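Local coordinates for PAP fimbrial major pilin protein (Escherichia coli, PDB 2UY6) that polymerises into the thick right-handed helical rod of the pilus, through which the bacterium colonises the epithelium of particular host organs, at residues B[20-26]-B[55-61]; B[41-45]-B[144-148]; B[89-93]-B[111-115]; B[100-106]-B[134-140]. The protein carries 2 engineered substitutions. All blocks are in the same frame, centred on the assembly; numbering follows the deposited sequence.

Contact 1: residues B[20-26]-B[55-61]; sequences APCSISQ and DIELVNC
Gln26 turns the edge of its side-chain amide to Asp55: the carbonyl oxygen of Asp55 lies within 1° of the amide plane, and Gln26 NE2 donates to Asp55 O at 3.2 Å. Seen from the acceptor the approach is less regular, since NE2 sits well above the Asp55 carbonyl plane and not on a lone pair. At the other end, the amide nitrogen of Asn60 is in van der Waals contact with Ser23, ND2 to CB 3.8 Å, and makes a weak hydrogen bond to an acidic side chain of another protein's chain. Between them runs an antiparallel ladder. Ser23 and Val59 form a hydrogen-bonded pair, Val59 N reaching Ser23 O at 2.7 Å, and Ser25 pairs likewise with Glu57. The Ile24-Leu58 pair between them is non-hydrogen-bonded. These are strands 23-25 and 52-59 of the immunoglobulin-like pilin domain, and 23-25 is the outermost strand of its sheet within the chain. Ile24 makes backbone hydrogen bonds with that other protein's chain, and an acidic side chain there binds Ser23 OG, consistent with donor-strand complementation of the pilin groove. On the buried face Ile24 and Ile56 lie side by side, CB of Ile24 3.5 Å from CG2 of Ile56, while the methyl CG2 of Ile24 meets Leu58 CD2 at 4.2 Å. Glu57 and Val59 share the other face with Ser23 and Ser25, and Val59 CG2 packs 3.6 Å from Ser23 CB. Past the ladder, the Cys22-Cys61 disulfide (SG to SG 2.0 Å, chi3 90°) ties the two segments covalently.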
loop_
_atom_site.group_PDB
_atom_site.type_symbol
_atom_site.label_atom_id
_atom_site.label_comp_id
_atom_site.label_asym_id
_atom_site.label_seq_id
_atom_site.Cartn_x
_atom_site.Cartn_y
_atom_site.Cartn_z
ATOM N N ALA B 20 0.778 -1.619 1.420
ATOM C CA ALA B 20 0.115 -0.339 1.643
ATOM C C ALA B 20 1.075 0.717 2.183
ATOM O O ALA B 20 2.020 0.391 2.894
ATOM C CB ALA B 20 -1.071 -0.524 2.612
ATOM N N PRO B 21 0.847 1.998 1.841
ATOM C CA PRO B 21 1.718 3.076 2.322
ATOM C C PRO B 21 1.361 3.312 3.782
ATOM O O PRO B 21 0.272 2.936 4.223
ATOM C CB PRO B 21 1.326 4.272 1.456
ATOM C CG PRO B 21 0.502 3.688 0.334
ATOM C CD PRO B 21 -0.208 2.540 0.975
ATOM N N CYS B 22 2.258 3.935 4.535
ATOM C CA CYS B 22 1.975 4.183 5.939
ATOM C C CYS B 22 0.968 5.304 6.209
ATOM O O CYS B 22 0.841 6.258 5.441
ATOM C CB CYS B 22 3.273 4.468 6.698
ATOM S SG CYS B 22 4.340 3.008 6.904
ATOM N N SER B 23 0.244 5.153 7.310
ATOM C CA SER B 23 -0.734 6.129 7.759
ATOM C C SER B 23 -0.204 6.596 9.118
ATOM O O SER B 23 0.397 5.802 9.846
ATOM C CB SER B 23 -2.098 5.456 7.920
ATOM O OG SER B 23 -3.090 6.389 8.305
ATOM N N ILE B 24 -0.385 7.867 9.471
ATOM C CA ILE B 24 0.111 8.319 10.778
ATOM C C ILE B 24 -0.979 8.848 11.710
ATOM O O ILE B 24 -2.080 9.204 11.280
ATOM C CB ILE B 24 1.225 9.420 10.662
ATOM C CG1 ILE B 24 0.611 10.820 10.632
ATOM C CG2 ILE B 24 2.067 9.199 9.426
ATOM C CD1 ILE B 24 -0.242 11.104 9.452
ATOM N N SER B 25 -0.668 8.870 13.001
ATOM C CA SER B 25 -1.589 9.390 14.002
ATOM C C SER B 25 -0.829 9.733 15.279
ATOM O O SER B 25 0.308 9.304 15.471
ATOM C CB SER B 25 -2.697 8.377 14.295
ATOM O OG SER B 25 -2.153 7.163 14.755
ATOM N N GLN B 26 -1.463 10.505 16.152
ATOM C CA GLN B 26 -0.825 10.917 17.389
ATOM C C GLN B 26 -1.776 10.794 18.572
ATOM O O GLN B 26 -2.936 10.402 18.407
ATOM C CB GLN B 26 -0.342 12.362 17.253
ATOM C CG GLN B 26 0.649 12.549 16.128
ATOM C CD GLN B 26 1.185 13.957 16.040
ATOM O OE1 GLN B 26 0.502 14.868 15.582
ATOM N NE2 GLN B 26 2.419 14.146 16.494
ATOM N N ASP B 55 5.531 12.438 19.002
ATOM C CA ASP B 55 5.515 11.048 18.557
ATOM C C ASP B 55 4.538 10.795 17.413
ATOM O O ASP B 55 3.378 11.207 17.456
ATOM C CB ASP B 55 5.202 10.120 19.728
ATOM C CG ASP B 55 6.282 10.149 20.788
ATOM O OD1 ASP B 55 7.478 10.099 20.433
ATOM O OD2 ASP B 55 5.942 10.216 21.982
ATOM N N ILE B 56 5.029 10.120 16.383
ATOM C CA ILE B 56 4.228 9.813 15.210
ATOM C C ILE B 56 4.082 8.305 15.070
ATOM O O ILE B 56 5.066 7.600 14.853
ATOM C CB ILE B 56 4.886 10.370 13.927
ATOM C CG1 ILE B 56 5.085 11.878 14.058
ATOM C CG2 ILE B 56 4.011 10.081 12.721
ATOM C CD1 ILE B 56 5.880 12.486 12.916
ATOM N N GLU B 57 2.854 7.813 15.206
ATOM C CA GLU B 57 2.600 6.386 15.083
ATOM C C GLU B 57 2.327 5.985 13.632
ATOM O O GLU B 57 1.425 6.520 12.987
ATOM C CB GLU B 57 1.424 5.973 15.983
ATOM C CG GLU B 57 0.881 4.569 15.681
ATOM C CD GLU B 57 0.057 3.965 16.818
ATOM O OE1 GLU B 57 -0.777 4.679 17.421
ATOM O OE2 GLU B 57 0.238 2.760 17.099
ATOM N N LEU B 58 3.138 5.056 13.130
ATOM C CA LEU B 58 3.004 4.537 11.770
ATOM C C LEU B 58 2.052 3.349 11.810
ATOM O O LEU B 58 2.354 2.336 12.434
ATOM C CB LEU B 58 4.366 4.083 11.233
ATOM C CG LEU B 58 5.414 5.199 11.198
ATOM C CD1 LEU B 58 6.773 4.674 10.743
ATOM C CD2 LEU B 58 4.927 6.281 10.270
ATOM N N VAL B 59 0.899 3.474 11.156
ATOM C CA VAL B 59 -0.082 2.390 11.142
ATOM C C VAL B 59 -0.491 1.938 9.739
ATOM O O VAL B 59 -0.129 2.555 8.735
ATOM C CB VAL B 59 -1.355 2.789 11.917
ATOM C CG1 VAL B 59 -0.998 3.112 13.351
ATOM C CG2 VAL B 59 -2.025 3.993 11.256
ATOM N N ASN B 60 -1.249 0.848 9.690
ATOM C CA ASN B 60 -1.742 0.276 8.439
ATOM C C ASN B 60 -0.664 0.005 7.399
ATOM O O ASN B 60 -0.938 0.032 6.203
ATOM C CB ASN B 60 -2.822 1.171 7.827
ATOM C CG ASN B 60 -3.963 1.446 8.790
ATOM O OD1 ASN B 60 -4.293 0.612 9.634
ATOM N ND2 ASN B 60 -4.580 2.616 8.662
ATOM N N CYS B 61 0.555 -0.260 7.845
ATOM C CA CYS B 61 1.630 -0.559 6.912
ATOM C C CYS B 61 2.624 -1.512 7.555
ATOM O O CYS B 61 2.495 -1.854 8.733
ATOM C CB CYS B 61 2.350 0.723 6.486
ATOM S SG CYS B 61 3.150 1.637 7.846
#

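Contact 2: residues B[41-45]-B[144-148]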
loop_
_atom_site.group_PDB
_atom_site.type_symbol
_atom_site.label_atom_id
_atom_site.label_comp_id
_atom_site.label_asym_id
_atom_site.label_seq_id
_atom_site.Cartn_x
_atom_site.Cartn_y
_atom_site.Cartn_z
ATOM N N SER B 41 9.679 37.012 28.421
ATOM C CA SER B 41 10.977 37.426 28.949
ATOM C C SER B 41 11.989 36.275 28.969
ATOM O O SER B 41 13.146 36.451 28.578
ATOM C CB SER B 41 10.805 38.010 30.359
ATOM O OG SER B 41 9.917 37.227 31.146
ATOM N N PHE B 42 11.544 35.103 29.418
ATOM C CA PHE B 42 12.409 33.925 29.478
ATOM C C PHE B 42 12.936 33.568 28.080
ATOM O O PHE B 42 14.150 33.444 27.876
ATOM C CB PHE B 42 11.646 32.736 30.072
ATOM C CG PHE B 42 12.513 31.543 30.360
ATOM C CD1 PHE B 42 13.471 31.588 31.366
ATOM C CD2 PHE B 42 12.380 30.371 29.617
ATOM C CE1 PHE B 42 14.283 30.489 31.627
ATOM C CE2 PHE B 42 13.186 29.270 29.871
ATOM C CZ PHE B 42 14.139 29.328 30.878
ATOM N N LEU B 43 12.026 33.406 27.123
ATOM C CA LEU B 43 12.429 33.088 25.762
ATOM C C LEU B 43 13.293 34.210 25.203
ATOM O O LEU B 43 14.263 33.959 24.487
ATOM C CB LEU B 43 11.212 32.896 24.849
ATOM C CG LEU B 43 10.494 31.543 24.777
ATOM C CD1 LEU B 43 11.524 30.409 24.751
ATOM C CD2 LEU B 43 9.565 31.382 25.954
ATOM N N GLU B 44 12.943 35.450 25.532
ATOM C CA GLU B 44 13.700 36.602 25.042
ATOM C C GLU B 44 15.129 36.596 25.561
ATOM O O GLU B 44 16.061 36.965 24.841
ATOM C CB GLU B 44 13.008 37.918 25.443
ATOM C CG GLU B 44 13.761 39.196 25.032
ATOM C CD GLU B 44 14.040 39.294 23.532
ATOM O OE1 GLU B 44 13.115 39.029 22.731
ATOM O OE2 GLU B 44 15.181 39.650 23.149
ATOM N N ALA B 45 15.301 36.162 26.806
ATOM C CA ALA B 45 16.619 36.116 27.421
ATOM C C ALA B 45 17.502 34.971 26.922
ATOM O O ALA B 45 18.686 34.906 27.256
ATOM C CB ALA B 45 16.475 36.036 28.931
ATOM N N GLY B 144 17.939 40.669 14.832
ATOM C CA GLY B 144 17.045 41.629 15.453
ATOM C C GLY B 144 15.655 41.106 15.750
ATOM O O GLY B 144 14.668 41.842 15.665
ATOM N N ALA B 145 15.565 39.831 16.097
ATOM C CA ALA B 145 14.274 39.246 16.417
ATOM C C ALA B 145 14.005 39.500 17.892
ATOM O O ALA B 145 14.932 39.533 18.702
ATOM C CB ALA B 145 14.289 37.750 16.130
ATOM N N ALA B 146 12.738 39.685 18.241
ATOM C CA ALA B 146 12.377 39.929 19.626
ATOM C C ALA B 146 11.075 39.229 19.963
ATOM O O ALA B 146 10.082 39.347 19.239
ATOM C CB ALA B 146 12.251 41.427 19.885
ATOM N N VAL B 147 11.088 38.500 21.072
ATOM C CA VAL B 147 9.914 37.770 21.510
ATOM C C VAL B 147 8.864 38.769 21.951
ATOM O O VAL B 147 9.171 39.740 22.643
ATOM C CB VAL B 147 10.250 36.842 22.677
ATOM C CG1 VAL B 147 9.052 35.984 23.015
ATOM C CG2 VAL B 147 11.444 35.989 22.321
ATOM N N THR B 148 7.625 38.531 21.538
ATOM C CA THR B 148 6.513 39.409 21.876
ATOM C C THR B 148 5.355 38.569 22.384
ATOM O O THR B 148 5.229 37.401 22.021
ATOM C CB THR B 148 6.032 40.221 20.645
ATOM O OG1 THR B 148 4.652 39.923 20.392
ATOM C CG2 THR B 148 6.860 39.877 19.400
#
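Glu44 and Val147 carry this contact, in both its polar and its apolar part. The polar part is a single hydrogen bond: Val147 N donates to Glu44 OE1 at 2.7 Å with an N-H...O angle of 156°, meeting the oxygen nearly head-on to its C-O bond. The carboxylate gets there because the Glu44 chain leaves the helix with CG opposite the backbone N and then bends at chi2 (57°). Its other oxygen, OE2, makes a salt bridge with Lys139, so each oxygen has its own partner, which probably favours the ionised form. Close van der Waals approach adds to this, with Ala146 CA 3.3 Å from Glu44 OE1 and Ala146 CB 3.8 Å from the same oxygen. The apolar part belongs to the isopropyl group of Val147, which points toward the helix. Its CG2 methyl fits against the helix backbone, 3.6 Å from Glu44 N and 4.0 Å from Leu43 CB, and CG1 also lies near Leu43 CB. The result is a helix carboxylate gripping a loop N-H: the short helix 40-45 is held to the loop that joins the last two strands, 130-139 and 153-162, of the immunoglobulin-like pilin domain.

Contact 3: residues B[89-93]-B[111-115]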
loop_
_atom_site.group_PDB
_atom_site.type_symbol
_atom_site.label_atom_id
_atom_site.label_comp_id
_atom_site.label_asym_id
_atom_site.label_seq_id
_atom_site.Cartn_x
_atom_site.Cartn_y
_atom_site.Cartn_z
ATOM N N HIS B 89 18.164 29.506 8.456
ATOM C CA HIS B 89 18.150 28.473 9.492
ATOM C C HIS B 89 17.097 27.396 9.203
ATOM O O HIS B 89 16.009 27.383 9.787
ATOM C CB HIS B 89 17.900 29.131 10.850
ATOM C CG HIS B 89 18.912 30.179 11.198
ATOM N ND1 HIS B 89 20.147 29.874 11.731
ATOM C CD2 HIS B 89 18.893 31.524 11.037
ATOM C CE1 HIS B 89 20.844 30.986 11.883
ATOM N NE2 HIS B 89 20.107 32.001 11.468
ATOM N N SER B 90 17.447 26.489 8.297
ATOM C CA SER B 90 16.557 25.415 7.882
ATOM C C SER B 90 16.118 24.505 9.019
ATOM O O SER B 90 15.171 23.738 8.872
ATOM C CB SER B 90 17.231 24.584 6.792
ATOM O OG SER B 90 18.416 23.988 7.284
ATOM N N ASP B 91 16.800 24.584 10.155
ATOM C CA ASP B 91 16.435 23.746 11.287
ATOM C C ASP B 91 15.519 24.496 12.239
ATOM O O ASP B 91 15.202 24.010 13.322
ATOM C CB ASP B 91 17.689 23.264 12.020
ATOM C CG ASP B 91 18.397 24.373 12.776
ATOM O OD1 ASP B 91 18.438 25.519 12.279
ATOM O OD2 ASP B 91 18.930 24.081 13.868
ATOM N N GLU B 92 15.097 25.690 11.835
ATOM C CA GLU B 92 14.192 26.480 12.658
ATOM C C GLU B 92 12.885 26.678 11.912
ATOM O O GLU B 92 12.830 27.400 10.924
ATOM C CB GLU B 92 14.791 27.846 13.002
ATOM C CG GLU B 92 16.105 27.800 13.776
ATOM C CD GLU B 92 16.437 29.127 14.459
ATOM O OE1 GLU B 92 16.138 30.197 13.886
ATOM O OE2 GLU B 92 17.007 29.098 15.571
ATOM N N LEU B 93 11.837 26.024 12.391
ATOM C CA LEU B 93 10.524 26.125 11.777
ATOM C C LEU B 93 9.836 27.429 12.193
ATOM O O LEU B 93 9.401 27.568 13.340
ATOM C CB LEU B 93 9.665 24.927 12.194
ATOM C CG LEU B 93 8.243 24.921 11.636
ATOM C CD1 LEU B 93 8.301 24.742 10.129
ATOM C CD2 LEU B 93 7.440 23.818 12.285
ATOM N N ASN B 111 19.147 16.947 14.288
ATOM C CA ASN B 111 18.097 17.943 14.166
ATOM C C ASN B 111 17.390 17.758 12.836
ATOM O O ASN B 111 17.995 17.323 11.857
ATOM C CB ASN B 111 18.690 19.347 14.219
ATOM C CG ASN B 111 18.834 19.863 15.628
ATOM O OD1 ASN B 111 19.737 20.641 15.919
ATOM N ND2 ASN B 111 17.933 19.445 16.509
ATOM N N VAL B 112 16.106 18.081 12.806
ATOM C CA VAL B 112 15.345 17.982 11.575
ATOM C C VAL B 112 15.513 19.302 10.829
ATOM O O VAL B 112 15.718 20.345 11.444
ATOM C CB VAL B 112 13.845 17.761 11.868
ATOM C CG1 VAL B 112 13.021 18.012 10.614
ATOM C CG2 VAL B 112 13.620 16.346 12.371
ATOM N N VAL B 113 15.455 19.250 9.507
ATOM C CA VAL B 113 15.549 20.450 8.693
ATOM C C VAL B 113 14.253 20.504 7.891
ATOM O O VAL B 113 13.707 19.461 7.520
ATOM C CB VAL B 113 16.764 20.403 7.745
ATOM C CG1 VAL B 113 18.035 20.645 8.530
ATOM C CG2 VAL B 113 16.838 19.059 7.058
ATOM N N PHE B 114 13.753 21.707 7.632
ATOM C CA PHE B 114 12.501 21.854 6.900
ATOM C C PHE B 114 12.626 22.479 5.518
ATOM O O PHE B 114 11.619 22.815 4.905
ATOM C CB PHE B 114 11.507 22.683 7.711
ATOM C CG PHE B 114 11.303 22.193 9.106
ATOM C CD1 PHE B 114 12.198 22.527 10.111
ATOM C CD2 PHE B 114 10.212 21.395 9.420
ATOM C CE1 PHE B 114 12.006 22.069 11.417
ATOM C CE2 PHE B 114 10.014 20.933 10.720
ATOM C CZ PHE B 114 10.908 21.269 11.715
ATOM N N ASP B 115 13.848 22.655 5.031
ATOM C CA ASP B 115 14.043 23.247 3.712
ATOM C C ASP B 115 13.829 22.175 2.656
ATOM O O ASP B 115 14.119 22.373 1.475
ATOM C CB ASP B 115 15.455 23.815 3.577
ATOM C CG ASP B 115 16.532 22.768 3.799
ATOM O OD1 ASP B 115 17.717 23.087 3.590
ATOM O OD2 ASP B 115 16.200 21.628 4.189
HETATM O O HOH W 1 15.117 21.474 13.910
#
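Leu93 and Phe114 lead the tight half of this contact. Leu93 CB stands over one face of the phenyl ring, 3.9 Å from its centroid and 17° off the normal, a CH-pi contact, and Leu93 CD1 comes to 3.9 Å from Phe114 CD2, the two side chains crossing at about a right angle. Val112 CG1 lies against the opposite face, toward the rim, so the ring is sandwiched. Phe114 CG sits opposite its own carbonyl carbon (chi1 -52°), and this swings the ring back toward the 89-93 turn, bringing its CD1 edge to 3.4 Å from Ser90 O. That same oxygen accepts the backbone N-H of Phe114 at 2.8 Å and is also approached by Val113 CA at 3.3 Å. Ser90 is a corner of the type I turn running from His89 to Glu92, which leaves its carbonyl pointing at the other segment. Its side chain is packed in as well: Ser90 OG meets the Val113 CG1 methyl at 3.6 Å, and CB rests against the carboxylate of Asp115, whose OD2 is hydrogen-bonded to Ser117 OG.

The solvent side is looser, and Asn111 and Asp115 are exposed there. Asp91 and Asn111 only pass each other, their flat groups tilted apart, and a water sits between Asp91 O and Val112 O; more acceptors surround it than it has protons, so not all of those bonds can form at once.

Phe114 goes on to pack against Phe81 and Ile85 of strand 77-86, Val105 of strand 101-106 and Ala156 of strand 153-162, while Leu93 touches Ile103 and Ala156, which places the ring between the two sheets.

Contact 4: residues B[100-106]-B[134-140]; sequences GLAIVVQ and TAVVKKS. Engineered in segment 100-106: Leu101 (natural residue Thr).
Ile103, Val105, Ala135 and Val137 gather on one face of the strand pair 101-106 and 130-139, neighbours in the antiparallel sheet of the immunoglobulin-like pilin domain. Val105 CG2 lies 3.9 Å from Ala135 CB, and Ile103 spans Ala135 and Val137, its CG2 reaching the former and CG1 the latter. Next to them the engineered Leu101 crosses Val137 obliquely, CD1 to CG1 at 3.7 Å; an apolar side chain from the chain of another protein also packs on Ile103. On the reverse face Val104 and Val136 stand side by side, pointing the same way, with Val136 CG2 3.7 Å from Val104 CB. Val136 CG2 occupies the place between its own backbone N and carbonyl carbon, which tips that methyl toward Val104.

The backbones are laced at alternate pairs: Ala102 with Lys138, Val104 with Val136 and Gln106 with Thr134 each exchange two hydrogen bonds. Ser140 N extends the ladder to Gly100 O at 2.8 Å, in the loop before strand 101-106. Toward the polar edge Lys138 brings its CE within 4.2 Å of Val104 CG2, its chain turning at chi4 (63°) so that NZ reaches both its neighbour's carbonyl, Lys139 O, at 3.2 Å, and Glu92 in a salt bridge. At the far end a water donates to Gln106 O and lies 2.6 Å from Thr134 OG1.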
loop_
_atom_site.group_PDB
_atom_site.type_symbol
_atom_site.label_atom_id
_atom_site.label_comp_id
_atom_site.label_asym_id
_atom_site.label_seq_id
_atom_site.Cartn_x
_atom_site.Cartn_y
_atom_site.Cartn_z
ATOM N N GLY B 100 7.754 36.129 17.062
ATOM C CA GLY B 100 9.200 36.128 16.935
ATOM C C GLY B 100 9.799 34.781 17.322
ATOM O O GLY B 100 11.018 34.596 17.302
ATOM N N LEU B 101 8.947 33.829 17.679
ATOM C CA LEU B 101 9.428 32.513 18.065
ATOM C C LEU B 101 9.600 31.569 16.873
ATOM O O LEU B 101 9.046 31.786 15.791
ATOM C CB LEU B 101 8.467 31.892 19.076
ATOM C CG LEU B 101 8.149 32.760 20.296
ATOM C CD1 LEU B 101 7.133 32.043 21.181
ATOM C CD2 LEU B 101 9.432 33.060 21.061
ATOM N N ALA B 102 10.381 30.518 17.092
ATOM C CA ALA B 102 10.649 29.506 16.079
ATOM C C ALA B 102 10.633 28.131 16.758
ATOM O O ALA B 102 10.869 28.028 17.967
ATOM C CB ALA B 102 12.004 29.760 15.444
ATOM N N ILE B 103 10.345 27.081 15.991
ATOM C CA ILE B 103 10.307 25.731 16.540
ATOM C C ILE B 103 11.436 24.869 16.000
ATOM O O ILE B 103 11.714 24.864 14.802
ATOM C CB ILE B 103 8.970 25.028 16.240
ATOM C CG1 ILE B 103 7.822 25.785 16.909
ATOM C CG2 ILE B 103 9.013 23.578 16.750
ATOM C CD1 ILE B 103 6.459 25.170 16.669
ATOM N N VAL B 104 12.074 24.139 16.907
ATOM C CA VAL B 104 13.187 23.256 16.588
ATOM C C VAL B 104 12.802 21.810 16.934
ATOM O O VAL B 104 12.251 21.544 18.005
ATOM C CB VAL B 104 14.440 23.695 17.385
ATOM C CG1 VAL B 104 15.418 22.544 17.539
ATOM C CG2 VAL B 104 15.105 24.861 16.668
ATOM N N VAL B 105 13.079 20.881 16.022
ATOM C CA VAL B 105 12.734 19.481 16.247
ATOM C C VAL B 105 13.941 18.559 16.146
ATOM O O VAL B 105 14.697 18.591 15.165
ATOM C CB VAL B 105 11.637 19.003 15.258
ATOM C CG1 VAL B 105 11.276 17.534 15.529
ATOM C CG2 VAL B 105 10.404 19.877 15.405
ATOM N N GLN B 106 14.099 17.739 17.183
ATOM C CA GLN B 106 15.199 16.792 17.295
ATOM C C GLN B 106 14.699 15.353 17.133
ATOM O O GLN B 106 13.730 14.935 17.776
ATOM C CB GLN B 106 15.879 16.972 18.658
ATOM C CG GLN B 106 17.190 16.225 18.826
ATOM C CD GLN B 106 17.925 16.615 20.102
ATOM O OE1 GLN B 106 18.214 17.797 20.334
ATOM N NE2 GLN B 106 18.235 15.621 20.937
ATOM N N THR B 134 11.463 15.346 19.528
ATOM C CA THR B 134 11.188 16.305 20.592
ATOM C C THR B 134 11.199 17.667 19.929
ATOM O O THR B 134 11.948 17.903 18.982
ATOM C CB THR B 134 12.236 16.282 21.719
ATOM O OG1 THR B 134 13.534 16.074 21.159
ATOM C CG2 THR B 134 11.916 15.198 22.725
ATOM N N ALA B 135 10.348 18.558 20.410
ATOM C CA ALA B 135 10.269 19.884 19.833
ATOM C C ALA B 135 10.352 20.941 20.914
ATOM O O ALA B 135 9.732 20.815 21.975
ATOM C CB ALA B 135 8.971 20.027 19.051
ATOM N N VAL B 136 11.120 21.986 20.631
ATOM C CA VAL B 136 11.297 23.096 21.561
ATOM C C VAL B 136 10.997 24.420 20.875
ATOM O O VAL B 136 11.259 24.595 19.684
ATOM C CB VAL B 136 12.749 23.167 22.100
ATOM C CG1 VAL B 136 13.035 21.990 23.022
ATOM C CG2 VAL B 136 13.721 23.162 20.935
ATOM N N VAL B 137 10.439 25.351 21.632
ATOM C CA VAL B 137 10.129 26.675 21.110
ATOM C C VAL B 137 11.208 27.638 21.616
ATOM O O VAL B 137 11.630 27.550 22.771
ATOM C CB VAL B 137 8.751 27.160 21.607
ATOM C CG1 VAL B 137 8.494 28.591 21.136
ATOM C CG2 VAL B 137 7.668 26.226 21.100
ATOM N N LYS B 138 11.671 28.538 20.755
ATOM C CA LYS B 138 12.680 29.503 21.171
ATOM C C LYS B 138 12.634 30.759 20.316
ATOM O O LYS B 138 11.946 30.796 19.299
ATOM C CB LYS B 138 14.079 28.886 21.114
ATOM C CG LYS B 138 14.657 28.727 19.725
ATOM C CD LYS B 138 15.986 28.005 19.799
ATOM C CE LYS B 138 16.784 28.185 18.534
ATOM N NZ LYS B 138 17.128 29.622 18.343
ATOM N N LYS B 139 13.354 31.789 20.749
ATOM C CA LYS B 139 13.399 33.035 20.005
ATOM C C LYS B 139 14.038 32.717 18.666
ATOM O O LYS B 139 14.968 31.919 18.590
ATOM C CB LYS B 139 14.230 34.083 20.750
ATOM C CG LYS B 139 14.223 35.450 20.073
ATOM C CD LYS B 139 14.911 36.518 20.913
ATOM C CE LYS B 139 16.394 36.243 21.067
ATOM N NZ LYS B 139 17.058 37.301 21.887
ATOM N N SER B 140 13.513 33.331 17.613
ATOM C CA SER B 140 14.007 33.131 16.260
ATOM C C SER B 140 15.455 33.565 16.145
ATOM O O SER B 140 15.897 34.443 16.875
ATOM C CB SER B 140 13.163 33.942 15.281
ATOM O OG SER B 140 13.786 33.999 14.018
HETATM O O HOH W 2 14.659 13.823 20.355
#

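Contacts 1 and 4 lie in one five-stranded antiparallel sheet, on opposite sides of the chain's centre with their own centres 25 Å apart; neighbouring strands 52-59 and 130-139 join them. Along the chain 41-45 falls between 20-26 and 55-61, so contacts 1 and 2 alternate, and contacts 3 and 4, themselves alternating, fall between the two segments of contact 2. Contacts 3 and 4 have centres 10 Å apart; Leu93 and Val112 probably hydrogen-bond to Ile103 and Val105, alongside strand 101-106. Contact 2 packs against contact 4, Val147 on Leu101 and Leu43 on Val137 O, but its centre is 36 Å from that of contact 1. Together they sample both ends of the sheet and loops beside it.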